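Long-range contacts in D-alanyl-D-alanine carboxypeptidase DacB2 (Mycobacterium tuberculosis H37Rv, PDB 4RYE), which acts as a D,D-carboxypeptidase on synthetic pentapeptides in vitro and probably trims the terminal D-alanine of peptidoglycan stem peptides: residues A[97-102]-A[206-211]; A[46-51]-A[218-223]. One frame throughout, in Å; residues are numbered along the deposited sequence.

Contact 1: A[97-102]-A[206-211]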
# COMPACT_ATOMS: atom_id res chain seq x y z
N GLY A 97 0.25 12.96 2.96
CA GLY A 97 0.02 13.15 1.53
C GLY A 97 0.27 11.86 0.77
O GLY A 97 -0.52 11.47 -0.10
N LEU A 98 1.36 11.18 1.14
CA LEU A 98 1.72 9.90 0.52
C LEU A 98 0.65 8.82 0.70
O LEU A 98 0.27 8.14 -0.25
CB LEU A 98 3.03 9.38 1.12
CG LEU A 98 3.60 8.13 0.46
CD1 LEU A 98 4.17 8.50 -0.90
CD2 LEU A 98 4.68 7.49 1.34
N LEU A 99 0.18 8.67 1.94
CA LEU A 99 -0.66 7.54 2.29
C LEU A 99 -2.16 7.79 2.18
O LEU A 99 -2.92 6.84 1.96
CB LEU A 99 -0.31 7.04 3.68
CG LEU A 99 1.12 6.49 3.83
CD1 LEU A 99 1.35 6.05 5.25
CD2 LEU A 99 1.39 5.34 2.86
N LEU A 100 -2.60 9.04 2.32
CA LEU A 100 -4.04 9.34 2.23
C LEU A 100 -4.52 9.63 0.80
O LEU A 100 -5.62 9.22 0.42
CB LEU A 100 -4.42 10.52 3.14
CG LEU A 100 -4.83 10.17 4.58
CD1 LEU A 100 -3.72 9.41 5.29
CD2 LEU A 100 -5.18 11.43 5.35
N VAL A 101 -3.71 10.33 0.02
CA VAL A 101 -4.12 10.69 -1.34
C VAL A 101 -3.16 10.19 -2.42
O VAL A 101 -3.28 10.58 -3.59
CB VAL A 101 -4.38 12.21 -1.51
CG1 VAL A 101 -5.38 12.71 -0.48
CG2 VAL A 101 -3.07 12.99 -1.41
N SER A 102 -2.22 9.32 -2.04
CA SER A 102 -1.28 8.71 -2.98
C SER A 102 -0.49 9.76 -3.76
O SER A 102 -0.30 9.63 -4.97
CB SER A 102 -2.02 7.79 -3.96
OG SER A 102 -1.14 6.79 -4.45
N GLY A 206 -6.60 -0.32 7.58
CA GLY A 206 -5.63 0.33 6.71
C GLY A 206 -5.59 -0.26 5.33
O GLY A 206 -6.03 -1.38 5.11
N GLY A 207 -5.06 0.49 4.38
CA GLY A 207 -4.99 -0.02 3.02
C GLY A 207 -4.34 0.98 2.11
O GLY A 207 -4.26 2.18 2.43
N LYS A 208 -3.89 0.50 0.96
CA LYS A 208 -3.29 1.37 -0.03
C LYS A 208 -3.67 0.85 -1.40
O LYS A 208 -3.49 -0.33 -1.68
CB LYS A 208 -1.77 1.38 0.15
CG LYS A 208 -1.06 2.38 -0.75
CD LYS A 208 -1.30 3.81 -0.28
CE LYS A 208 -0.85 4.83 -1.31
NZ LYS A 208 -1.70 4.78 -2.54
N THR A 209 -4.21 1.71 -2.25
CA THR A 209 -4.60 1.33 -3.60
C THR A 209 -3.57 1.81 -4.60
O THR A 209 -2.76 2.69 -4.29
CB THR A 209 -5.90 2.02 -4.00
OG1 THR A 209 -5.73 3.43 -3.85
CG2 THR A 209 -7.03 1.55 -3.11
N GLY A 210 -3.61 1.26 -5.81
CA GLY A 210 -2.74 1.74 -6.87
C GLY A 210 -3.27 1.47 -8.26
O GLY A 210 -4.05 0.53 -8.47
N TYR A 211 -2.85 2.28 -9.23
CA TYR A 211 -3.15 1.99 -10.62
C TYR A 211 -2.09 2.58 -11.52
O TYR A 211 -1.65 3.71 -11.32
CB TYR A 211 -4.52 2.54 -11.05
CG TYR A 211 -4.80 2.29 -12.53
CD1 TYR A 211 -5.36 1.09 -12.95
CD2 TYR A 211 -4.46 3.23 -13.49
CE1 TYR A 211 -5.59 0.84 -14.29
CE2 TYR A 211 -4.68 2.98 -14.84
CZ TYR A 211 -5.25 1.79 -15.22
OH TYR A 211 -5.48 1.54 -16.56
O HOH W 1 -2.44 4.05 3.37
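K208 reaches from strand 204-212 to S102, just past the end of helix 91-100: NZ donates to S102 OG over 2.8 Å. The same NZ donates to the backbone O of its neighbour T209 at 2.9 Å, lying in the carbonyl plane at a C=O...N angle of 154°, so two bonds fix the position of NZ. The lysine chain is bent at chi2 (73°) and again at chi4, and on its way its CE passes 3.7 Å from L98 O while CD faces L99 O. L99 adds a loose apolar touch, its CD2 4.4 Å from K208 CD. S102 has left-handed backbone angles, and its OG, anti to the backbone N, also bonds S47 OG. Farther along, a water donates to L99 O (3.2 Å) and to G207 O (2.8 Å), bridging the two backbones. S102 is an active-site residue by similarity, and K208 with T209 and G210 fits the KTG motif of penicillin-binding proteins. The contact therefore probably spans the catalytic cleft, joining the side that carries S102, after helix 91-100, to the KTG strand 204-212, with helix 50-60 packing on L98 and K208 and helix 169-176 on L99.

Contact 2: A[46-51]-A[218-223]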
# COMPACT_ATOMS: atom_id res chain seq x y z
N ALA A 46 2.47 -0.54 -8.81
CA ALA A 46 1.95 0.82 -8.78
C ALA A 46 2.10 1.40 -7.36
O ALA A 46 3.08 1.10 -6.68
CB ALA A 46 0.48 0.87 -9.23
N SER A 47 1.12 2.19 -6.93
CA SER A 47 1.23 2.95 -5.68
C SER A 47 1.25 2.10 -4.40
O SER A 47 1.50 2.64 -3.32
CB SER A 47 0.12 4.00 -5.58
OG SER A 47 0.43 5.17 -6.32
N THR A 48 0.99 0.80 -4.49
CA THR A 48 1.16 -0.03 -3.30
C THR A 48 2.60 0.03 -2.80
O THR A 48 2.86 -0.12 -1.60
CB THR A 48 0.75 -1.50 -3.52
OG1 THR A 48 1.55 -2.08 -4.56
CG2 THR A 48 -0.73 -1.60 -3.84
N ILE A 49 3.54 0.28 -3.71
CA ILE A 49 4.95 0.38 -3.35
C ILE A 49 5.22 1.59 -2.45
O ILE A 49 6.26 1.66 -1.79
CB ILE A 49 5.87 0.40 -4.59
CG1 ILE A 49 7.21 -0.28 -4.30
CG2 ILE A 49 6.10 1.82 -5.08
CD1 ILE A 49 7.11 -1.76 -3.97
N LYS A 50 4.29 2.54 -2.40
CA LYS A 50 4.43 3.67 -1.48
C LYS A 50 4.47 3.22 -0.01
O LYS A 50 5.00 3.93 0.84
CB LYS A 50 3.31 4.71 -1.67
CG LYS A 50 3.41 5.52 -2.98
CD LYS A 50 2.23 6.49 -3.07
CE LYS A 50 2.41 7.52 -4.17
NZ LYS A 50 2.06 6.96 -5.50
N VAL A 51 3.91 2.06 0.28
CA VAL A 51 4.00 1.51 1.64
C VAL A 51 5.46 1.20 1.99
O VAL A 51 5.92 1.44 3.12
CB VAL A 51 3.15 0.23 1.79
CG1 VAL A 51 3.30 -0.35 3.20
CG2 VAL A 51 1.67 0.52 1.49
N THR A 218 -4.10 -2.31 -8.23
CA THR A 218 -3.49 -3.03 -7.12
C THR A 218 -4.07 -2.56 -5.79
O THR A 218 -4.59 -1.45 -5.68
CB THR A 218 -1.95 -2.88 -7.10
OG1 THR A 218 -1.62 -1.50 -6.99
CG2 THR A 218 -1.33 -3.46 -8.38
N PHE A 219 -3.95 -3.39 -4.76
CA PHE A 219 -4.41 -3.02 -3.44
C PHE A 219 -3.76 -3.92 -2.42
O PHE A 219 -3.55 -5.12 -2.67
CB PHE A 219 -5.93 -3.13 -3.34
CG PHE A 219 -6.46 -2.87 -1.95
CD1 PHE A 219 -6.63 -1.57 -1.49
CD2 PHE A 219 -6.80 -3.92 -1.10
CE1 PHE A 219 -7.11 -1.32 -0.21
CE2 PHE A 219 -7.27 -3.68 0.18
CZ PHE A 219 -7.43 -2.37 0.62
N VAL A 220 -3.44 -3.34 -1.28
CA VAL A 220 -3.00 -4.10 -0.12
C VAL A 220 -3.67 -3.46 1.09
O VAL A 220 -3.84 -2.24 1.14
CB VAL A 220 -1.45 -4.11 0.04
CG1 VAL A 220 -0.90 -2.68 0.24
CG2 VAL A 220 -1.04 -5.01 1.18
N GLY A 221 -4.10 -4.26 2.05
CA GLY A 221 -4.75 -3.68 3.22
C GLY A 221 -5.07 -4.68 4.30
O GLY A 221 -4.84 -5.88 4.14
N ALA A 222 -5.63 -4.19 5.40
CA ALA A 222 -5.87 -5.07 6.54
C ALA A 222 -7.17 -4.74 7.26
O ALA A 222 -7.68 -3.62 7.16
CB ALA A 222 -4.71 -5.00 7.50
N ALA A 223 -7.71 -5.73 7.97
CA ALA A 223 -8.93 -5.57 8.75
C ALA A 223 -8.85 -6.45 9.99
O ALA A 223 -8.08 -7.40 10.03
CB ALA A 223 -10.15 -5.93 7.92
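T48 lays its methyl CG2 against the hydroxyl of T218, 3.3 Å from OG1 and 3.7 Å from CB, and the two side chains cross obliquely. CG2 of T48 is anti to its own carbonyl carbon, which sends the methyl to the strand while OG1 stays between the backbone N and the carbonyl carbon. Both threonine hydroxyls bond to P45 O, the residue just ahead of the first segment, so a single carbonyl ties the turn to the strand; T218 OG1 has a further, weak bond to G210 O. A46 closes one end, its CB 3.9 Å from T218 OG1. At the other, V220 CG1 meets T48 CG2 at 4.2 Å and V51 CG2 at 4.3 Å, making a small apolar patch that helix 155-166 extends through L158, I161 and F162. F219 leaves the backbone away from 46-51, and its ring packs on Y246 and W247 of helix 246-259. S47 and K50, the SxxK pair, take no part in this packing: S47 starts a 3-10 turn, and K50 NZ donates to S47 OG over 2.6 Å. S47 is the inferred acyl-ester nucleophile and K50 the proton acceptor by similarity. Chemically, then, the interface is methyl packing with two hydroxyls sharing one carbonyl, and it seats the turn that carries the nucleophile against the central sheet.

Overall arrangement
Contacts 1 and 2 lie about 7 Å apart, centre to centre, near the middle of the chain. Along the sequence they are nested: 46-51 comes first, then 97-102, 206-211 and 218-223, so contact 1 closes inside the loop closed by contact 2. Strands 204-212 and 218-225 follow each other and are antiparallel neighbours in the six-stranded sheet, joined by backbone bonds such as K208 N to V220 O. The other two segments belong to the helical part, at the ends of helices 50-60 and 91-100. Together they bring S47, K50, S102 and K208 into one group, consistent with the active site of the penicillin-binding fold.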